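Side-chain contacts in ABC transporter binding protein AcbH (Actinoplanes, PDB 3OO8), which serves as the extracellular solute receptor of an ABC transporter, binding beta-D-galactopyranose with an exclusive preference: residues Q50-S55 with L319-T324; Y92-F97 with Y132-L137; K171-G176 with A233-K238. The protein carries 2 engineered substitutions. All blocks are in the same frame, centred on the assembly; numbering follows the deposited sequence.

In the fold
AcbH has the two-lobed class 2 fold of solute-binding proteins, and the contacts sample both sides of it. Contacts 1 and 2 are neighbours, with centres about 19 Å apart: V135 CG1 in 132-137 packs 3.7 Å from G323 CA in 319-324, so strand 134-147 meets both, L134 facing helix 92-99. Contact 2 lies nearest to the sugar site. Its helix carries R93, which binds galactose, although none is bound in this model; the side chain of L134 is about 9 Å from that of R373, and that of L94 about 11 Å from that of Q71, both also galactose-binding. Contact 3 sits across the chain's centre, about 41 Å from contact 2 and about 49 Å from contact 1.

Contact 1: residues Q50-S55 with L319-T324; sequences QQATTS and LQYIGT
Y321 reaches from helix 312-322 to lie against A52, Q51 and S55 of helix 39-56. Its CB makes no close approach to 50-55 but sets the direction: with CG anti to the backbone N (chi1 172°), the ring is directed toward helix 39-56. A52 CA lies over Y321 CG, 4.1 Å away. The next two ring atoms part company, CD2 resting 3.6 Å from A52 CB while CD1 comes within 3.6 Å of S55 OG, which approaches obliquely. CE1 keeps to S55 CB, and CE2 to A52 CA. That CA lies over one ring face, 3.8 Å from the centroid of the Y321 ring and 17° off its normal, a CH-pi contact possible because the small alanine lets the ring settle close to the helix backbone.

This is a helix-helix contact within one lobe of a class 2 solute-binding protein: L48 and T56 of helix 39-56 also touch Y321, while I322, on the same helix as the tyrosine, packs on V135 and F303 of the central sheet. At the tip, Y321 OH sits 3.3 Å from Q51 CB and bonds a water at 2.7 Å, held in the ring plane; the water in turn gives a weak bond to Q51 OE1. With a leucine here the face and hydroxyl are gone, and A52 would probably lose its CH-pi partner and the water its link between the helices. T324 OG1 donates to Y321 O in the carbonyl plane (2.7 Å) and also caps A327 N of the next helix.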
loop_
_atom_site.group_PDB
_atom_site.type_symbol
_atom_site.label_atom_id
_atom_site.label_comp_id
_atom_site.label_asym_id
_atom_site.label_seq_id
_atom_site.Cartn_x
_atom_site.Cartn_y
_atom_site.Cartn_z
ATOM N N GLN A 50 17.125 -19.073 -6.839
ATOM C CA GLN A 50 18.196 -19.687 -7.657
ATOM C C GLN A 50 19.220 -18.614 -8.033
ATOM O O GLN A 50 20.425 -18.851 -7.940
ATOM C CB GLN A 50 17.634 -20.325 -8.925
ATOM C CG GLN A 50 16.633 -21.426 -8.639
ATOM C CD GLN A 50 16.204 -22.158 -9.877
ATOM O OE1 GLN A 50 16.078 -21.577 -10.950
ATOM N NE2 GLN A 50 15.959 -23.452 -9.728
ATOM N N GLN A 51 18.757 -17.425 -8.435
ATOM C CA GLN A 51 19.660 -16.334 -8.798
ATOM C C GLN A 51 20.459 -15.855 -7.566
ATOM O O GLN A 51 21.659 -15.566 -7.659
ATOM C CB GLN A 51 18.917 -15.200 -9.511
ATOM C CG GLN A 51 18.252 -15.615 -10.838
ATOM C CD GLN A 51 17.945 -14.388 -11.716
ATOM O OE1 GLN A 51 18.744 -13.457 -11.776
ATOM N NE2 GLN A 51 16.843 -14.419 -12.419
ATOM N N ALA A 52 19.814 -15.849 -6.394
ATOM C CA ALA A 52 20.477 -15.478 -5.132
ATOM C C ALA A 52 21.603 -16.433 -4.798
ATOM O O ALA A 52 22.712 -16.018 -4.417
ATOM C CB ALA A 52 19.444 -15.404 -3.981
ATOM N N THR A 53 21.346 -17.728 -4.932
ATOM C CA THR A 53 22.423 -18.691 -4.706
ATOM C C THR A 53 23.561 -18.525 -5.716
ATOM O O THR A 53 24.735 -18.505 -5.357
ATOM C CB THR A 53 21.868 -20.125 -4.731
ATOM O OG1 THR A 53 20.886 -20.250 -3.698
ATOM C CG2 THR A 53 22.972 -21.156 -4.525
ATOM N N THR A 54 23.226 -18.370 -6.981
ATOM C CA THR A 54 24.281 -18.196 -7.994
ATOM C C THR A 54 25.194 -17.011 -7.646
ATOM O O THR A 54 26.426 -17.100 -7.784
ATOM C CB THR A 54 23.626 -18.002 -9.383
ATOM O OG1 THR A 54 22.774 -19.115 -9.652
ATOM C CG2 THR A 54 24.679 -17.878 -10.465
ATOM N N SER A 55 24.608 -15.909 -7.164
ATOM C CA SER A 55 25.351 -14.690 -6.827
ATOM C C SER A 55 26.097 -14.789 -5.502
ATOM O O SER A 55 27.303 -14.518 -5.429
ATOM C CB SER A 55 24.418 -13.479 -6.778
ATOM O OG SER A 55 25.095 -12.292 -6.377
ATOM N N LEU A 319 19.874 -11.438 2.036
ATOM C CA LEU A 319 19.189 -10.143 2.086
ATOM C C LEU A 319 19.918 -9.056 1.293
ATOM O O LEU A 319 19.282 -8.219 0.661
ATOM C CB LEU A 319 18.992 -9.689 3.534
ATOM C CG LEU A 319 17.935 -10.410 4.381
ATOM C CD1 LEU A 319 17.971 -9.914 5.848
ATOM C CD2 LEU A 319 16.496 -10.284 3.815
ATOM N N GLN A 320 21.252 -9.016 1.375
ATOM C CA GLN A 320 22.013 -8.058 0.580
ATOM C C GLN A 320 21.705 -8.202 -0.901
ATOM O O GLN A 320 21.557 -7.204 -1.591
ATOM C CB GLN A 320 23.513 -8.206 0.847
ATOM C CG GLN A 320 23.823 -7.730 2.218
ATOM C CD GLN A 320 25.264 -7.977 2.651
ATOM O OE1 GLN A 320 26.101 -8.389 1.855
ATOM N NE2 GLN A 320 25.554 -7.707 3.914
ATOM N N TYR A 321 21.604 -9.437 -1.374
ATOM C CA TYR A 321 21.252 -9.689 -2.771
ATOM C C TYR A 321 19.838 -9.222 -3.075
ATOM O O TYR A 321 19.569 -8.615 -4.140
ATOM C CB TYR A 321 21.449 -11.179 -3.113
ATOM C CG TYR A 321 20.901 -11.496 -4.491
ATOM C CD1 TYR A 321 21.686 -11.299 -5.630
ATOM C CD2 TYR A 321 19.597 -11.892 -4.653
ATOM C CE1 TYR A 321 21.163 -11.511 -6.882
ATOM C CE2 TYR A 321 19.091 -12.130 -5.882
ATOM C CZ TYR A 321 19.855 -11.923 -6.981
ATOM O OH TYR A 321 19.266 -12.167 -8.208
ATOM N N ILE A 322 18.920 -9.495 -2.153
ATOM C CA ILE A 322 17.531 -9.112 -2.380
ATOM C C ILE A 322 17.412 -7.583 -2.491
ATOM O O ILE A 322 16.542 -7.066 -3.218
ATOM C CB ILE A 322 16.635 -9.683 -1.236
ATOM C CG1 ILE A 322 16.487 -11.201 -1.420
ATOM C CG2 ILE A 322 15.271 -8.961 -1.176
ATOM C CD1 ILE A 322 15.673 -11.921 -0.309
ATOM N N GLY A 323 18.242 -6.873 -1.741
ATOM C CA GLY A 323 18.214 -5.391 -1.753
ATOM C C GLY A 323 18.971 -4.802 -2.922
ATOM O O GLY A 323 19.739 -3.847 -2.731
ATOM N N THR A 324 18.726 -5.328 -4.124
ATOM C CA THR A 324 19.373 -4.781 -5.339
ATOM C C THR A 324 18.358 -4.600 -6.444
ATOM O O THR A 324 17.320 -5.275 -6.449
ATOM C CB THR A 324 20.517 -5.727 -5.866
ATOM O OG1 THR A 324 19.968 -6.975 -6.261
ATOM C CG2 THR A 324 21.591 -5.957 -4.802
HETATM O O HOH W 1 20.986 -11.591 -10.225
#

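Contact 2: residues Y92-F97 with Y132-L137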
loop_
_atom_site.group_PDB
_atom_site.type_symbol
_atom_site.label_atom_id
_atom_site.label_comp_id
_atom_site.label_asym_id
_atom_site.label_seq_id
_atom_site.Cartn_x
_atom_site.Cartn_y
_atom_site.Cartn_z
ATOM N N TYR A 92 2.431 -1.830 10.787
ATOM C CA TYR A 92 2.288 -1.962 12.227
ATOM C C TYR A 92 2.906 -3.230 12.788
ATOM O O TYR A 92 3.650 -3.175 13.772
ATOM C CB TYR A 92 0.799 -1.900 12.576
ATOM C CG TYR A 92 0.537 -1.824 14.066
ATOM C CD1 TYR A 92 0.300 -0.587 14.674
ATOM C CD2 TYR A 92 0.574 -2.962 14.858
ATOM C CE1 TYR A 92 0.041 -0.486 16.040
ATOM C CE2 TYR A 92 0.344 -2.874 16.236
ATOM C CZ TYR A 92 0.076 -1.635 16.806
ATOM O OH TYR A 92 -0.150 -1.549 18.175
ATOM N N ARG A 93 2.615 -4.356 12.150
ATOM C CA ARG A 93 3.089 -5.652 12.665
ATOM C C ARG A 93 4.612 -5.795 12.607
ATOM O O ARG A 93 5.248 -6.284 13.568
ATOM C CB ARG A 93 2.337 -6.784 11.994
ATOM C CG ARG A 93 0.885 -6.803 12.458
ATOM C CD ARG A 93 0.323 -8.194 12.433
ATOM N NE ARG A 93 -0.281 -8.499 11.138
ATOM C CZ ARG A 93 -0.826 -9.672 10.840
ATOM N NH1 ARG A 93 -1.373 -9.864 9.644
ATOM N NH2 ARG A 93 -0.811 -10.649 11.741
ATOM N N LEU A 94 5.225 -5.302 11.529
ATOM C CA LEU A 94 6.688 -5.309 11.457
ATOM C C LEU A 94 7.222 -4.611 12.697
ATOM O O LEU A 94 8.130 -5.116 13.376
ATOM C CB LEU A 94 7.175 -4.514 10.238
ATOM C CG LEU A 94 8.696 -4.276 10.136
ATOM C CD1 LEU A 94 9.399 -5.625 9.928
ATOM C CD2 LEU A 94 9.024 -3.345 8.955
ATOM N N GLN A 95 6.697 -3.417 12.972
ATOM C CA GLN A 95 7.205 -2.669 14.122
ATOM C C GLN A 95 6.875 -3.340 15.457
ATOM O O GLN A 95 7.672 -3.257 16.394
ATOM C CB GLN A 95 6.756 -1.204 14.079
ATOM C CG GLN A 95 7.328 -0.469 12.850
ATOM C CD GLN A 95 7.217 1.013 12.924
ATOM O OE1 GLN A 95 6.191 1.543 13.344
ATOM N NE2 GLN A 95 8.290 1.712 12.545
ATOM N N PHE A 96 5.726 -4.003 15.525
ATOM C CA PHE A 96 5.305 -4.716 16.735
ATOM C C PHE A 96 6.276 -5.869 17.005
ATOM O O PHE A 96 6.782 -6.006 18.123
ATOM C CB PHE A 96 3.884 -5.266 16.573
ATOM C CG PHE A 96 3.355 -5.966 17.797
ATOM C CD1 PHE A 96 2.766 -5.234 18.820
ATOM C CD2 PHE A 96 3.448 -7.336 17.921
ATOM C CE1 PHE A 96 2.284 -5.862 19.957
ATOM C CE2 PHE A 96 2.948 -7.984 19.055
ATOM C CZ PHE A 96 2.375 -7.238 20.073
ATOM N N PHE A 97 6.561 -6.672 15.984
ATOM C CA PHE A 97 7.462 -7.791 16.179
ATOM C C PHE A 97 8.858 -7.338 16.522
ATOM O O PHE A 97 9.478 -7.953 17.393
ATOM C CB PHE A 97 7.445 -8.765 15.007
ATOM C CG PHE A 97 6.072 -9.259 14.652
ATOM C CD1 PHE A 97 5.199 -9.678 15.639
ATOM C CD2 PHE A 97 5.666 -9.337 13.325
ATOM C CE1 PHE A 97 3.931 -10.143 15.317
ATOM C CE2 PHE A 97 4.396 -9.810 12.997
ATOM C CZ PHE A 97 3.536 -10.207 13.996
ATOM N N TYR A 132 17.108 -0.989 11.379
ATOM C CA TYR A 132 16.461 -1.598 10.208
ATOM C C TYR A 132 16.061 -3.044 10.510
ATOM O O TYR A 132 16.799 -3.768 11.160
ATOM C CB TYR A 132 17.458 -1.641 9.053
ATOM C CG TYR A 132 17.719 -0.309 8.394
ATOM C CD1 TYR A 132 16.806 0.223 7.479
ATOM C CD2 TYR A 132 18.870 0.427 8.665
ATOM C CE1 TYR A 132 17.021 1.444 6.876
ATOM C CE2 TYR A 132 19.091 1.664 8.045
ATOM C CZ TYR A 132 18.163 2.163 7.144
ATOM O OH TYR A 132 18.366 3.354 6.486
ATOM N N TYR A 133 14.892 -3.476 10.026
ATOM C CA TYR A 133 14.392 -4.839 10.227
ATOM C C TYR A 133 13.892 -5.493 8.935
ATOM O O TYR A 133 13.717 -6.708 8.876
ATOM C CB TYR A 133 13.296 -4.885 11.317
ATOM C CG TYR A 133 13.837 -4.558 12.692
ATOM C CD1 TYR A 133 14.444 -5.539 13.439
ATOM C CD2 TYR A 133 13.706 -3.262 13.215
ATOM C CE1 TYR A 133 14.948 -5.259 14.718
ATOM C CE2 TYR A 133 14.210 -2.971 14.478
ATOM C CZ TYR A 133 14.818 -3.977 15.205
ATOM O OH TYR A 133 15.295 -3.696 16.474
ATOM N N LEU A 134 13.650 -4.666 7.921
ATOM C CA LEU A 134 13.083 -5.149 6.664
ATOM C C LEU A 134 13.996 -4.824 5.488
ATOM O O LEU A 134 14.610 -3.746 5.454
ATOM C CB LEU A 134 11.743 -4.438 6.414
ATOM C CG LEU A 134 10.874 -4.910 5.213
ATOM C CD1 LEU A 134 9.956 -6.056 5.636
ATOM C CD2 LEU A 134 10.077 -3.766 4.577
ATOM N N VAL A 135 14.018 -5.717 4.485
ATOM C CA VAL A 135 14.535 -5.330 3.160
ATOM C C VAL A 135 13.341 -5.315 2.215
ATOM O O VAL A 135 12.735 -6.368 2.027
ATOM C CB VAL A 135 15.530 -6.305 2.560
ATOM C CG1 VAL A 135 15.882 -5.817 1.139
ATOM C CG2 VAL A 135 16.799 -6.347 3.404
ATOM N N PRO A 136 13.003 -4.146 1.669
ATOM C CA PRO A 136 11.792 -4.142 0.815
ATOM C C PRO A 136 12.110 -4.592 -0.598
ATOM O O PRO A 136 13.275 -4.534 -1.021
ATOM C CB PRO A 136 11.413 -2.653 0.805
ATOM C CG PRO A 136 12.674 -1.927 0.916
ATOM C CD PRO A 136 13.569 -2.785 1.797
ATOM N N LEU A 137 11.076 -5.001 -1.332
ATOM C CA LEU A 137 11.259 -5.496 -2.706
ATOM C C LEU A 137 10.444 -4.695 -3.712
ATOM O O LEU A 137 10.997 -4.246 -4.718
ATOM C CB LEU A 137 10.908 -7.000 -2.813
ATOM C CG LEU A 137 11.419 -7.633 -4.118
ATOM C CD1 LEU A 137 12.953 -7.651 -4.181
ATOM C CD2 LEU A 137 10.832 -9.050 -4.224
#
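Y133 meets L94 with its CB and not with its aromatic ring: the ring leads away from helix 92-99, and its hydroxyl is hydrogen-bonded to D129. The other flat groups of the segments likewise serve different neighbours. The Y132 ring stacks with W110, and the F96 ring has F97 CD1 in its plane at one edge, a contact within the helix itself. What joins helix 92-99 to the start of strand 134-147 is therefore aliphatic, a helix laid on the mixed sheet of one lobe in the class 2 solute-binding fold. I304, on the neighbouring antiparallel strand 301-304, touches both L94 and L134 and makes a third member of this buried apolar group.

L94 carries the helix side. A chi1 of 172° turns CG away from the backbone N and places the two methyls against the strand, each with a partner of its own. The residue just before it, R93, binds beta-D-galactose and rests its side chain on I74 of helix 67-79, so adjacent helix positions serve the core and the sugar site. Of the leucine's branches, CD1 lies 4.2 Å from Y133 CB, while CD2 comes to 3.9 Å from L134 CB.

Contact 3: residues K171-G176 with A233-K238; sequences KMQSDG and AAYQQK
Q173 and Y235 meet with their side chains crossing at about a right angle, the amide plane turned 60° from the ring plane. The glutamine therefore neither stacks on the ring nor lies in line with it. Its carbonyl oxygen comes in at the rim: Q173 OE1 is near the ring plane and 3.5 Å from Y235 CE1. The amide carbon CD follows at 3.7 Å from Y235 CD1. The other branch of the same amide turns to the backbone, where Q173 NE2 gives a weak, bent hydrogen bond to A234 O (3.2 Å, 133° at the hydrogen). Q173 runs extended beyond CG, and that length carries its amide to the loop.

The contact ties the end of helix 162-174 to the loop that follows helix 220-232, beside strand 178-181 of the mixed sheet in the class 2 fold. The helix finishes in a Schellman motif, with G176 at positive phi and its N bonded to Q173 O at 2.8 Å, so Q173 supplies a backbone acceptor to the helix terminus while its side chain reaches toward 233-238. P179 of the strand touches both Q173 and Y235, and Y235 also pairs with L180 through the backbone. A234 CB sits over the centre of one face of the Y235 ring, 3.8 Å above its plane. At the far end of the ring, Y235 OH is hydrogen-bonded to R170, one turn back along the helix that bears Q173.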
loop_
_atom_site.group_PDB
_atom_site.type_symbol
_atom_site.label_atom_id
_atom_site.label_comp_id
_atom_site.label_asym_id
_atom_site.label_seq_id
_atom_site.Cartn_x
_atom_site.Cartn_y
_atom_site.Cartn_z
ATOM N N LYS A 171 -17.635 19.770 -13.533
ATOM C CA LYS A 171 -17.710 19.805 -15.002
ATOM C C LYS A 171 -18.193 18.444 -15.528
ATOM O O LYS A 171 -19.053 18.355 -16.446
ATOM C CB LYS A 171 -16.345 20.164 -15.579
ATOM C CG LYS A 171 -16.290 20.289 -17.101
ATOM C CD LYS A 171 -14.919 20.810 -17.541
ATOM C CE LYS A 171 -14.675 20.657 -19.048
ATOM N NZ LYS A 171 -15.510 21.608 -19.826
ATOM N N MET A 172 -17.652 17.378 -14.949
ATOM C CA MET A 172 -18.058 16.028 -15.315
ATOM C C MET A 172 -19.542 15.784 -15.076
ATOM O O MET A 172 -20.205 15.149 -15.900
ATOM C CB MET A 172 -17.245 14.976 -14.560
ATOM C CG MET A 172 -15.905 14.721 -15.210
ATOM S SD MET A 172 -14.850 13.745 -14.130
ATOM C CE MET A 172 -13.293 13.701 -15.049
ATOM N N GLN A 173 -20.053 16.258 -13.944
ATOM C CA GLN A 173 -21.472 16.108 -13.659
ATOM C C GLN A 173 -22.312 16.833 -14.701
ATOM O O GLN A 173 -23.286 16.267 -15.206
ATOM C CB GLN A 173 -21.820 16.597 -12.248
ATOM C CG GLN A 173 -21.552 15.527 -11.213
ATOM C CD GLN A 173 -22.107 15.832 -9.827
ATOM O OE1 GLN A 173 -22.343 16.990 -9.459
ATOM N NE2 GLN A 173 -22.291 14.779 -9.038
ATOM N N SER A 174 -21.942 18.077 -15.002
ATOM C CA SER A 174 -22.618 18.868 -16.054
ATOM C C SER A 174 -22.544 18.160 -17.406
ATOM O O SER A 174 -23.476 18.248 -18.221
ATOM C CB SER A 174 -22.013 20.270 -16.150
ATOM O OG SER A 174 -22.414 21.034 -15.020
ATOM N N ASP A 175 -21.445 17.447 -17.642
ATOM C CA ASP A 175 -21.293 16.662 -18.860
ATOM C C ASP A 175 -22.049 15.321 -18.803
ATOM O O ASP A 175 -21.996 14.543 -19.755
ATOM C CB ASP A 175 -19.818 16.410 -19.187
ATOM C CG ASP A 175 -19.063 17.670 -19.632
ATOM O OD1 ASP A 175 -19.688 18.718 -19.940
ATOM O OD2 ASP A 175 -17.808 17.609 -19.670
ATOM N N GLY A 176 -22.759 15.049 -17.708
ATOM C CA GLY A 176 -23.503 13.799 -17.575
ATOM C C GLY A 176 -22.686 12.565 -17.230
ATOM O O GLY A 176 -23.066 11.440 -17.533
ATOM N N ALA A 233 -18.130 13.295 -1.304
ATOM C CA ALA A 233 -19.196 12.319 -1.503
ATOM C C ALA A 233 -20.258 12.816 -2.470
ATOM O O ALA A 233 -20.958 11.989 -3.076
ATOM C CB ALA A 233 -19.821 11.934 -0.160
ATOM N N ALA A 234 -20.363 14.133 -2.623
ATOM C CA ALA A 234 -21.301 14.701 -3.619
ATOM C C ALA A 234 -20.955 14.215 -5.030
ATOM O O ALA A 234 -21.813 14.236 -5.930
ATOM C CB ALA A 234 -21.261 16.220 -3.582
ATOM N N TYR A 235 -19.692 13.855 -5.244
ATOM C CA TYR A 235 -19.197 13.479 -6.569
ATOM C C TYR A 235 -18.860 12.008 -6.700
ATOM O O TYR A 235 -18.359 11.587 -7.737
ATOM C CB TYR A 235 -18.013 14.355 -6.984
ATOM C CG TYR A 235 -18.377 15.794 -6.746
ATOM C CD1 TYR A 235 -19.323 16.416 -7.539
ATOM C CD2 TYR A 235 -17.854 16.499 -5.671
ATOM C CE1 TYR A 235 -19.720 17.717 -7.295
ATOM C CE2 TYR A 235 -18.226 17.802 -5.428
ATOM C CZ TYR A 235 -19.161 18.415 -6.251
ATOM O OH TYR A 235 -19.561 19.716 -6.016
ATOM N N GLN A 236 -19.156 11.242 -5.655
ATOM C CA GLN A 236 -18.938 9.809 -5.677
ATOM C C GLN A 236 -20.176 9.032 -6.094
ATOM O O GLN A 236 -21.299 9.339 -5.677
ATOM C CB GLN A 236 -18.468 9.291 -4.311
ATOM C CG GLN A 236 -17.090 9.842 -3.908
ATOM C CD GLN A 236 -16.595 9.295 -2.591
ATOM O OE1 GLN A 236 -17.314 9.322 -1.583
ATOM N NE2 GLN A 236 -15.356 8.775 -2.590
ATOM N N GLN A 237 -19.945 7.987 -6.867
ATOM C CA GLN A 237 -21.033 7.164 -7.393
ATOM C C GLN A 237 -22.029 6.719 -6.310
ATOM O O GLN A 237 -21.640 6.279 -5.232
ATOM C CB GLN A 237 -20.429 5.933 -8.021
ATOM C CG GLN A 237 -21.383 5.197 -8.938
ATOM C CD GLN A 237 -20.701 4.044 -9.634
ATOM O OE1 GLN A 237 -19.578 3.674 -9.301
ATOM N NE2 GLN A 237 -21.364 3.481 -10.638
ATOM N N LYS A 238 -23.329 6.826 -6.597
ATOM C CA LYS A 238 -24.346 6.382 -5.638
ATOM C C LYS A 238 -24.432 4.863 -5.534
ATOM O O LYS A 238 -23.941 4.141 -6.388
ATOM C CB LYS A 238 -25.714 6.984 -6.003
ATOM C CG LYS A 238 -25.750 8.506 -5.762
ATOM C CD LYS A 238 -27.110 9.158 -6.095
ATOM C CE LYS A 238 -28.233 8.625 -5.206
ATOM N NZ LYS A 238 -29.565 9.122 -5.657
#